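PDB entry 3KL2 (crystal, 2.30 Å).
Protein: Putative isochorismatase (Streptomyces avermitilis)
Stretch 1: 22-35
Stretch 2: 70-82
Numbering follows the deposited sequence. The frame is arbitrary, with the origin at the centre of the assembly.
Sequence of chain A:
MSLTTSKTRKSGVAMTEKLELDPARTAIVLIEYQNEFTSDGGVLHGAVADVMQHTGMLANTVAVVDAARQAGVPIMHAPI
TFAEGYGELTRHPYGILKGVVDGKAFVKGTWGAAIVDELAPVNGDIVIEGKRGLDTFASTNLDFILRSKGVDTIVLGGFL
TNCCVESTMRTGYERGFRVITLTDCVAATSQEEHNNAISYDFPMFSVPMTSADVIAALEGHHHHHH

Stretch 1 22-35: DPARTAIVLIEYQN
Stretch 2 (70-82) QAGVPIMHAPITF

Strands 26-31 and 75-78 lie side by side as parallel neighbours in one sheet: their N-to-C directions differ by 20°, and their axes approach to 4.7 Å. Register follows from the CA pairs, Ile-28 with Ile-75, Val-29 with Met-76, Leu-30 with His-77 and Ile-31 with Ala-78, each 4.8 to 4.9 Å apart. Both strands are extended (Ala-27 -153/130, Ile-28 -90/131, Met-76 -121/121), with psi falling to 79° at Ala-78, the last strand residue of stretch 2. Together the stretches bury 840 Å², and Leu-30, Met-76, Ile-28 and Val-73 contribute most.

Leu-30, with the largest covered area, bonds through both its N and its O to the neighbouring strand, to residues on either side of its register partner His-77, as expected of parallel strands. Leu-30 N donates to Met-76 O at 2.9 Å with an N-H...O angle of 171°, and Leu-30 O accepts from Ala-78 N at 2.8 Å and 152°. The side chain, chi1 -59° (m) and chi2 180° (t), lies on the same face as Ile-28, Ile-75 and His-77. There Leu-30 CD1 comes within 4.0 Å of Ile-75 CG2 and 3.7 Å of His-77 CE1; the approach to the imidazole is oblique. His-77 takes chi1 -62° (m) and chi2 -84°, and its NE2 is hydrogen-bonded elsewhere in the structure.

Met-76 links two residues of the neighbouring strand. Met-76 N donates to Ile-28 O at 2.8 Å and 156°, while Met-76 O receives the Leu-30 N bond and also a CA-H...O contact from Val-29 CA at 3.4 Å, with 147° at the hydrogen. The extended side chain (m, t, t; chi3 -176°) occupies the face shared by Val-29, Ile-31 and Ala-78, and Met-76 CE reaches Ala-27 CB at 4.1 Å.

Ile-28 extends the same ladder backward: Ile-28 N donates to Pro-74 O at 2.9 Å and 163°. Pro-74 O also lies 3.4 Å from Ala-27 CA in a CA-H...O contact, 140° at the hydrogen. With chi1 -54° and chi2 -68° (both m), Ile-28 CG1 packs 3.7 Å from Ile-75 CD1 and 4.0 Å from Val-73 CG1. Ile-75 is also m, m (-51°, -53°). Val-73, chi1 174° (t), points its CB toward stretch 1, and Val-73 CG2 lies 4.1 Å from Pro-23 CB. Before it, Gly-72 is the first residue to leave helical phi/psi, at 84/29, with two bonds back into the last turn, a Schellman motif; positive phi by itself favours glycine.

Beyond the strands, Glu-32 N closes the backbone ladder on Ala-78 O at 2.9 Å and 151°, although Glu-32 itself has turned to phi/psi 58/40. Gln-34, at the N-cap position before a helix, then substitutes a side-chain amide for strand backbone. Its CB points toward stretch 2, and chi angles of -71° (m), 155° (t) and -85° present both amide atoms to Ile-80: Gln-34 OE1 accepts from Ile-80 N at 2.9 Å and 159°, while Gln-34 NE2 donates to Ile-80 O at 2.6 Å and 168°. This pair satisfies both backbone polar groups of Ile-80.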

# COMPACT_ATOMS: atom_id res chain seq x y z
N ASP A 22 -17.14 -15.91 -12.28
CA ASP A 22 -17.24 -15.16 -13.54
C ASP A 22 -15.85 -15.12 -14.17
O ASP A 22 -14.94 -14.57 -13.57
CB ASP A 22 -17.75 -13.71 -13.30
CG ASP A 22 -17.92 -12.91 -14.61
OD1 ASP A 22 -18.46 -11.77 -14.58
OD2 ASP A 22 -17.49 -13.41 -15.66
N PRO A 23 -15.69 -15.69 -15.38
CA PRO A 23 -14.36 -15.75 -16.03
C PRO A 23 -13.67 -14.42 -16.19
O PRO A 23 -12.46 -14.33 -16.02
CB PRO A 23 -14.65 -16.37 -17.41
CG PRO A 23 -15.91 -17.17 -17.21
CD PRO A 23 -16.70 -16.46 -16.14
N ALA A 24 -14.44 -13.37 -16.48
CA ALA A 24 -13.91 -12.02 -16.73
C ALA A 24 -13.43 -11.27 -15.48
O ALA A 24 -12.87 -10.20 -15.60
CB ALA A 24 -14.99 -11.18 -17.44
N ARG A 25 -13.74 -11.81 -14.30
CA ARG A 25 -13.48 -11.16 -13.03
C ARG A 25 -12.65 -12.07 -12.09
O ARG A 25 -12.59 -11.81 -10.87
CB ARG A 25 -14.81 -10.81 -12.34
CG ARG A 25 -15.31 -9.40 -12.58
CD ARG A 25 -16.64 -9.37 -13.28
NE ARG A 25 -17.13 -7.99 -13.45
CZ ARG A 25 -17.54 -7.43 -14.60
NH1 ARG A 25 -17.56 -8.09 -15.76
NH2 ARG A 25 -17.94 -6.16 -14.58
N THR A 26 -12.00 -13.08 -12.68
CA THR A 26 -11.39 -14.18 -11.94
C THR A 26 -9.95 -14.38 -12.41
O THR A 26 -9.64 -14.08 -13.54
CB THR A 26 -12.21 -15.50 -12.08
OG1 THR A 26 -13.54 -15.28 -11.61
CG2 THR A 26 -11.58 -16.64 -11.27
N ALA A 27 -9.09 -14.84 -11.52
CA ALA A 27 -7.67 -14.99 -11.80
C ALA A 27 -7.11 -16.09 -10.93
O ALA A 27 -7.31 -16.09 -9.70
CB ALA A 27 -6.97 -13.76 -11.50
N ILE A 28 -6.39 -17.02 -11.55
CA ILE A 28 -5.74 -18.07 -10.80
C ILE A 28 -4.39 -17.44 -10.51
O ILE A 28 -3.80 -16.86 -11.39
CB ILE A 28 -5.62 -19.39 -11.62
CG1 ILE A 28 -7.00 -19.84 -12.16
CG2 ILE A 28 -5.01 -20.51 -10.78
CD1 ILE A 28 -8.01 -20.31 -11.06
N VAL A 29 -3.93 -17.48 -9.27
CA VAL A 29 -2.65 -16.89 -8.89
C VAL A 29 -1.81 -18.00 -8.26
O VAL A 29 -2.19 -18.56 -7.23
CB VAL A 29 -2.85 -15.73 -7.92
CG1 VAL A 29 -1.54 -15.09 -7.61
CG2 VAL A 29 -3.90 -14.69 -8.50
N LEU A 30 -0.69 -18.32 -8.91
CA LEU A 30 0.19 -19.45 -8.56
C LEU A 30 1.49 -18.98 -7.92
O LEU A 30 2.34 -18.38 -8.58
CB LEU A 30 0.54 -20.23 -9.83
CG LEU A 30 -0.68 -20.79 -10.57
CD1 LEU A 30 -0.22 -21.55 -11.85
CD2 LEU A 30 -1.55 -21.68 -9.61
N ILE A 31 1.66 -19.26 -6.63
CA ILE A 31 2.73 -18.65 -5.89
C ILE A 31 3.87 -19.62 -5.81
O ILE A 31 3.74 -20.70 -5.22
CB ILE A 31 2.32 -18.28 -4.46
CG1 ILE A 31 1.15 -17.30 -4.47
CG2 ILE A 31 3.52 -17.65 -3.71
CD1 ILE A 31 0.65 -16.87 -3.08
N GLU A 32 4.99 -19.22 -6.40
CA GLU A 32 6.26 -19.92 -6.26
C GLU A 32 6.29 -21.39 -6.69
O GLU A 32 6.98 -22.22 -6.07
CB GLU A 32 6.76 -19.75 -4.83
CG GLU A 32 7.40 -18.36 -4.66
CD GLU A 32 7.20 -17.78 -3.30
OE1 GLU A 32 7.06 -16.55 -3.25
OE2 GLU A 32 7.16 -18.56 -2.31
N TYR A 33 5.61 -21.72 -7.79
CA TYR A 33 5.79 -23.04 -8.33
C TYR A 33 7.11 -23.13 -9.08
O TYR A 33 7.11 -23.35 -10.29
CB TYR A 33 4.65 -23.40 -9.23
CG TYR A 33 3.35 -23.73 -8.52
CD1 TYR A 33 2.95 -25.03 -8.30
CD2 TYR A 33 2.51 -22.71 -8.10
CE1 TYR A 33 1.71 -25.32 -7.69
CE2 TYR A 33 1.31 -22.98 -7.48
CZ TYR A 33 0.91 -24.28 -7.29
OH TYR A 33 -0.30 -24.48 -6.69
N GLN A 34 8.22 -22.96 -8.34
CA GLN A 34 9.55 -22.94 -8.90
C GLN A 34 10.29 -24.20 -8.49
O GLN A 34 10.01 -24.77 -7.44
CB GLN A 34 10.33 -21.72 -8.40
CG GLN A 34 9.84 -20.37 -8.99
CD GLN A 34 10.16 -19.23 -8.11
OE1 GLN A 34 9.39 -18.94 -7.19
NE2 GLN A 34 11.33 -18.63 -8.31
N ASN A 35 11.28 -24.60 -9.30
CA ASN A 35 12.04 -25.80 -9.07
C ASN A 35 12.52 -25.87 -7.63
O ASN A 35 12.43 -26.92 -7.01
CB ASN A 35 13.24 -25.93 -10.04
CG ASN A 35 12.81 -26.20 -11.47
OD1 ASN A 35 11.98 -27.09 -11.72
ND2 ASN A 35 13.34 -25.41 -12.43
N GLN A 70 -9.36 -23.47 -20.35
CA GLN A 70 -10.59 -23.83 -21.07
C GLN A 70 -11.70 -22.79 -20.85
O GLN A 70 -12.40 -22.47 -21.78
CB GLN A 70 -11.10 -25.24 -20.70
N ALA A 71 -11.84 -22.26 -19.64
CA ALA A 71 -12.86 -21.25 -19.35
C ALA A 71 -12.42 -19.80 -19.64
O ALA A 71 -13.23 -18.89 -19.52
CB ALA A 71 -13.35 -21.38 -17.89
N GLY A 72 -11.15 -19.59 -20.00
CA GLY A 72 -10.64 -18.26 -20.35
C GLY A 72 -10.22 -17.42 -19.16
O GLY A 72 -10.28 -16.19 -19.22
N VAL A 73 -9.77 -18.08 -18.08
CA VAL A 73 -9.41 -17.41 -16.85
C VAL A 73 -7.89 -17.09 -16.78
O VAL A 73 -7.03 -17.97 -16.91
CB VAL A 73 -9.91 -18.20 -15.61
CG1 VAL A 73 -9.40 -17.55 -14.31
CG2 VAL A 73 -11.44 -18.25 -15.62
N PRO A 74 -7.56 -15.81 -16.60
CA PRO A 74 -6.16 -15.45 -16.53
C PRO A 74 -5.43 -16.29 -15.48
O PRO A 74 -5.91 -16.44 -14.35
CB PRO A 74 -6.19 -13.99 -16.13
CG PRO A 74 -7.51 -13.50 -16.62
CD PRO A 74 -8.45 -14.63 -16.51
N ILE A 75 -4.32 -16.88 -15.89
CA ILE A 75 -3.42 -17.58 -15.02
C ILE A 75 -2.29 -16.59 -14.75
O ILE A 75 -1.71 -16.09 -15.69
CB ILE A 75 -2.85 -18.82 -15.72
CG1 ILE A 75 -3.99 -19.69 -16.32
CG2 ILE A 75 -2.00 -19.61 -14.80
CD1 ILE A 75 -5.13 -20.12 -15.36
N MET A 76 -1.99 -16.30 -13.49
CA MET A 76 -0.92 -15.37 -13.11
C MET A 76 0.14 -16.07 -12.24
O MET A 76 -0.20 -16.57 -11.18
CB MET A 76 -1.53 -14.26 -12.29
CG MET A 76 -2.54 -13.42 -13.06
SD MET A 76 -3.01 -11.96 -12.17
CE MET A 76 -4.22 -11.41 -13.33
N HIS A 77 1.41 -16.09 -12.66
CA HIS A 77 2.48 -16.76 -11.91
C HIS A 77 3.24 -15.77 -11.08
O HIS A 77 3.61 -14.70 -11.55
CB HIS A 77 3.50 -17.41 -12.88
CG HIS A 77 2.94 -18.48 -13.77
ND1 HIS A 77 2.80 -19.79 -13.37
CD2 HIS A 77 2.56 -18.44 -15.07
CE1 HIS A 77 2.34 -20.51 -14.38
NE2 HIS A 77 2.18 -19.72 -15.42
N ALA A 78 3.57 -16.16 -9.85
CA ALA A 78 4.21 -15.26 -8.91
C ALA A 78 5.43 -15.94 -8.35
O ALA A 78 5.40 -16.48 -7.26
CB ALA A 78 3.24 -14.85 -7.81
N PRO A 79 6.52 -15.94 -9.13
CA PRO A 79 7.77 -16.51 -8.69
C PRO A 79 8.52 -15.53 -7.85
O PRO A 79 8.33 -14.33 -8.00
CB PRO A 79 8.51 -16.78 -10.01
CG PRO A 79 8.11 -15.67 -10.89
CD PRO A 79 6.63 -15.37 -10.48
N ILE A 80 9.36 -16.00 -6.95
CA ILE A 80 10.22 -15.11 -6.18
C ILE A 80 11.65 -15.32 -6.71
O ILE A 80 12.04 -16.47 -6.95
CB ILE A 80 10.07 -15.41 -4.68
CG1 ILE A 80 10.87 -14.43 -3.82
CG2 ILE A 80 10.56 -16.79 -4.34
CD1 ILE A 80 10.95 -14.85 -2.35
N THR A 81 12.44 -14.25 -6.88
CA THR A 81 13.82 -14.36 -7.36
C THR A 81 14.67 -13.30 -6.71
O THR A 81 14.11 -12.28 -6.32
CB THR A 81 13.92 -14.07 -8.86
OG1 THR A 81 13.55 -12.71 -9.06
CG2 THR A 81 13.02 -14.94 -9.68
N PHE A 82 16.00 -13.48 -6.64
CA PHE A 82 16.89 -12.45 -6.07
C PHE A 82 18.12 -12.28 -6.95
O PHE A 82 18.68 -13.25 -7.38
CB PHE A 82 17.32 -12.76 -4.59
CG PHE A 82 16.13 -12.97 -3.66
CD1 PHE A 82 15.68 -11.96 -2.83
CD2 PHE A 82 15.41 -14.16 -3.69
CE1 PHE A 82 14.57 -12.12 -2.02
CE2 PHE A 82 14.29 -14.34 -2.86
CZ PHE A 82 13.88 -13.31 -2.03